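Local coordinates for protein putative antibiotic biosynthesis monooxygenase (PDB 3KKF) that is a calcium-binding, probably dimeric member of the antibiotic biosynthesis monooxygenase family, thought to act as an oxidoreductase on a substrate not yet known, at residues 5-9 and 94-98. Residues are numbered along the deposited sequence; the frame is centred on the assembly and turned at random.
Sequences NMVRL and DATPL. With CA (calcium ion), chain C; EDO (1,2-ethanediol), chain E.
Val7 and Ala95 are joined by one direct backbone hydrogen bond, from Ala95 N to Val7 O at 3.1 Å, where two antiparallel strands begin to splay apart. A water fills the widening gap: it accepts from Val7 N (2.9 Å) and donates to Ala95 O (2.8 Å), taking the place of a second direct bond. Beyond it Val7 CG2, set anti to its own carbonyl carbon, meets Pro97 CD at 3.9 Å, and an ethanediol bound to Asn5 O touches both side chains. On the sheet face that carries Arg8 and Asp94, the aliphatic CD of Arg8 lies 3.4 Å from Asp94 OD1. The Arg8 chain bends at chi3 (72°), and its guanidinium, its plane turned only 14° from that of the carboxylate, reaches that oxygen through a water on NH1. A further water ties Asp94 OD1 to Val7 O. The stronger charged partner of Arg8 is Glu59, through NE, while Tyr67 bonds NH1 and CE of Met6, a selenomethionine, lies above one guanidinium face, offset toward its rim. Just before the strand, Asn5 OD1 binds calcium at 2.4 Å, with Gly1, Asn4 and Ala62 completing the protein ligands. In this ferredoxin-like dimeric alpha-beta barrel fold, strand 6-14 lies between strands 54-61 and 87-97, helix 64-71 packs against Met6, and residues 95-97 pair with a strand of the second subunit, carrying the sheet across the interface.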
ATOM      1  N   ASN A   5      -5.516   5.876  13.369  1.00 14.29           N
ATOM      2  CA  ASN A   5      -5.860   4.786  12.484  1.00 12.98           C
ATOM      3  C   ASN A   5      -4.799   3.738  12.590  1.00 12.00           C
ATOM      4  O   ASN A   5      -3.594   4.036  12.739  1.00 13.45           O
ATOM      5  CB  ASN A   5      -6.028   5.183  10.998  1.00 13.02           C
ATOM      6  CG  ASN A   5      -7.231   6.054  10.737  1.00 13.70           C
ATOM      7  OD1 ASN A   5      -8.160   6.159  11.568  1.00 15.18           O
ATOM      8  ND2 ASN A   5      -7.235   6.695   9.564  1.00 14.47           N
HETATM    9  N   MSE A   6      -5.231   2.497  12.560  1.00 11.23           N
HETATM   10  CA  MSE A   6      -4.310   1.354  12.541  1.00 10.94           C
HETATM   11  C   MSE A   6      -3.977   1.082  11.096  1.00 10.38           C
HETATM   12  O   MSE A   6      -4.875   0.780  10.316  1.00 10.84           O
HETATM   13  CB  MSE A   6      -4.950   0.138  13.154  1.00 11.65           C
HETATM   14  CG  MSE A   6      -4.104  -1.097  13.061  1.00 13.52           C
HETATM   15 SE   MSE A   6      -4.969  -2.655  13.820  0.75 16.61          SE
HETATM   16  CE  MSE A   6      -3.989  -3.975  12.797  1.00 17.87           C
ATOM     17  N   VAL A   7      -2.714   1.215  10.740  1.00  9.59           N
ATOM     18  CA  VAL A   7      -2.220   0.996   9.395  1.00  9.60           C
ATOM     19  C   VAL A   7      -1.279  -0.202   9.417  1.00  9.69           C
ATOM     20  O   VAL A   7      -0.376  -0.297  10.282  1.00 10.18           O
ATOM     21  CB  VAL A   7      -1.495   2.259   8.853  1.00  9.87           C
ATOM     22  CG1 VAL A   7      -0.986   2.037   7.430  1.00 11.42           C
ATOM     23  CG2 VAL A   7      -2.418   3.481   8.904  1.00 10.98           C
ATOM     24  N   ARG A   8      -1.499  -1.129   8.498  1.00 10.24           N
ATOM     25  CA  ARG A   8      -0.698  -2.319   8.422  1.00 10.84           C
ATOM     26  C   ARG A   8      -0.543  -2.779   6.981  1.00 10.46           C
ATOM     27  O   ARG A   8      -1.416  -2.534   6.132  1.00 11.35           O
ATOM     28  CB  ARG A   8      -1.362  -3.441   9.250  1.00 12.20           C
ATOM     29  CG  ARG A   8      -0.475  -4.665   9.486  1.00 14.47           C
ATOM     30  CD  ARG A   8      -1.091  -5.629  10.508  1.00 15.13           C
ATOM     31  NE  ARG A   8      -2.240  -6.309   9.921  1.00 15.79           N
ATOM     32  CZ  ARG A   8      -2.962  -7.227  10.563  1.00 17.41           C
ATOM     33  NH1 ARG A   8      -2.645  -7.580  11.800  1.00 16.77           N
ATOM     34  NH2 ARG A   8      -3.994  -7.809   9.953  1.00 18.00           N
ATOM     35  N   LEU A   9       0.587  -3.398   6.687  1.00 10.57           N
ATOM     36  CA  LEU A   9       0.782  -4.099   5.430  1.00 11.19           C
ATOM     37  C   LEU A   9       0.791  -5.573   5.724  1.00 11.08           C
ATOM     38  O   LEU A   9       1.515  -6.039   6.635  1.00 13.02           O
ATOM     39  CB  LEU A   9       2.119  -3.780   4.762  1.00 11.94           C
ATOM     40  CG  LEU A   9       2.369  -2.365   4.359  1.00 13.85           C
ATOM     41  CD1 LEU A   9       3.825  -2.179   3.944  1.00 16.92           C
ATOM     42  CD2 LEU A   9       1.442  -1.989   3.208  1.00 16.38           C
ATOM     43  N   ASP A  94       3.136  -3.828  11.022  1.00 11.64           N
ATOM     44  CA  ASP A  94       2.538  -2.618  11.570  1.00 11.44           C
ATOM     45  C   ASP A  94       3.359  -1.433  11.021  1.00 10.25           C
ATOM     46  O   ASP A  94       4.591  -1.504  10.975  1.00 11.65           O
ATOM     47  CB  ASP A  94       2.541  -2.673  13.079  1.00 12.86           C
ATOM     48  CG  ASP A  94       1.629  -3.785  13.623  1.00 16.29           C
ATOM     49  OD1 ASP A  94       0.551  -4.029  13.045  1.00 19.02           O
ATOM     50  OD2 ASP A  94       1.981  -4.381  14.667  1.00 22.91           O
ATOM     51  N   ALA A  95       2.682  -0.352  10.613  1.00  9.88           N
ATOM     52  CA  ALA A  95       3.363   0.749   9.939  1.00 10.34           C
ATOM     53  C   ALA A  95       2.805   2.102  10.307  1.00 10.16           C
ATOM     54  O   ALA A  95       1.652   2.219  10.757  1.00 11.80           O
ATOM     55  CB  ALA A  95       3.262   0.514   8.409  1.00 12.16           C
ATOM     56  N   THR A  96       3.631   3.123  10.120  1.00  9.65           N
ATOM     57  CA  THR A  96       3.245   4.497  10.391  1.00  9.92           C
ATOM     58  C   THR A  96       3.141   5.255   9.099  1.00  9.31           C
ATOM     59  O   THR A  96       4.124   5.336   8.375  1.00  9.83           O
ATOM     60  CB  THR A  96       4.283   5.207  11.261  1.00 10.72           C
ATOM     61  OG1 THR A  96       4.504   4.491  12.463  1.00 14.36           O
ATOM     62  CG2 THR A  96       3.839   6.669  11.580  1.00 12.26           C
ATOM     63  N   PRO A  97       1.969   5.793   8.765  1.00  9.75           N
ATOM     64  CA  PRO A  97       1.864   6.571   7.534  1.00  9.47           C
ATOM     65  C   PRO A  97       2.621   7.896   7.640  1.00  9.46           C
ATOM     66  O   PRO A  97       2.529   8.592   8.674  1.00 10.72           O
ATOM     67  CB  PRO A  97       0.361   6.808   7.398  1.00 10.66           C
ATOM     68  CG  PRO A  97      -0.129   6.822   8.787  1.00 11.46           C
ATOM     69  CD  PRO A  97       0.703   5.807   9.524  1.00 10.51           C
ATOM     70  N   LEU A  98       3.347   8.264   6.595  1.00  9.64           N
ATOM     71  CA  LEU A  98       4.109   9.529   6.610  1.00 10.26           C
ATOM     72  C   LEU A  98       3.188  10.723   6.660  1.00 10.35           C
ATOM     73  O   LEU A  98       3.521  11.751   7.233  1.00 11.39           O
ATOM     74  CB  LEU A  98       4.998   9.614   5.388  1.00 11.40           C
ATOM     75  CG  LEU A  98       5.974  10.760   5.273  1.00 13.09           C
ATOM     76  CD1 LEU A  98       7.036  10.703   6.391  1.00 15.72           C
ATOM     77  CD2 LEU A  98       6.628  10.734   3.899  1.00 16.39           C
TER
HETATM   78 CA    CA C 202      -9.231   6.778  13.624  0.75 10.73          CA
HETATM   79  C1  EDO E 204      -1.894   6.858  12.915  0.60 16.87           C
HETATM   80  O1  EDO E 204      -1.806   5.964  11.783  0.60 17.60           O
HETATM   81  C2  EDO E 204      -0.916   8.034  12.809  0.60 16.29           C
HETATM   82  O2  EDO E 204       0.406   7.530  12.900  0.60 17.85           O
HETATM   83  O   HOH W   1      -0.526   2.173  12.437  1.00 18.38           O
HETATM   84  O   HOH W   2      -0.815  -1.663  12.760  1.00 23.46           O
HETATM   85  O   HOH W   3      -0.311  -6.761  13.444  1.00 33.62           O
HETATM   86  O   HOH W   4     -11.156   6.466  14.996  1.00 20.95           O
HETATM   87  O   HOH W   5     -10.911   7.132  11.974  1.00 18.05           O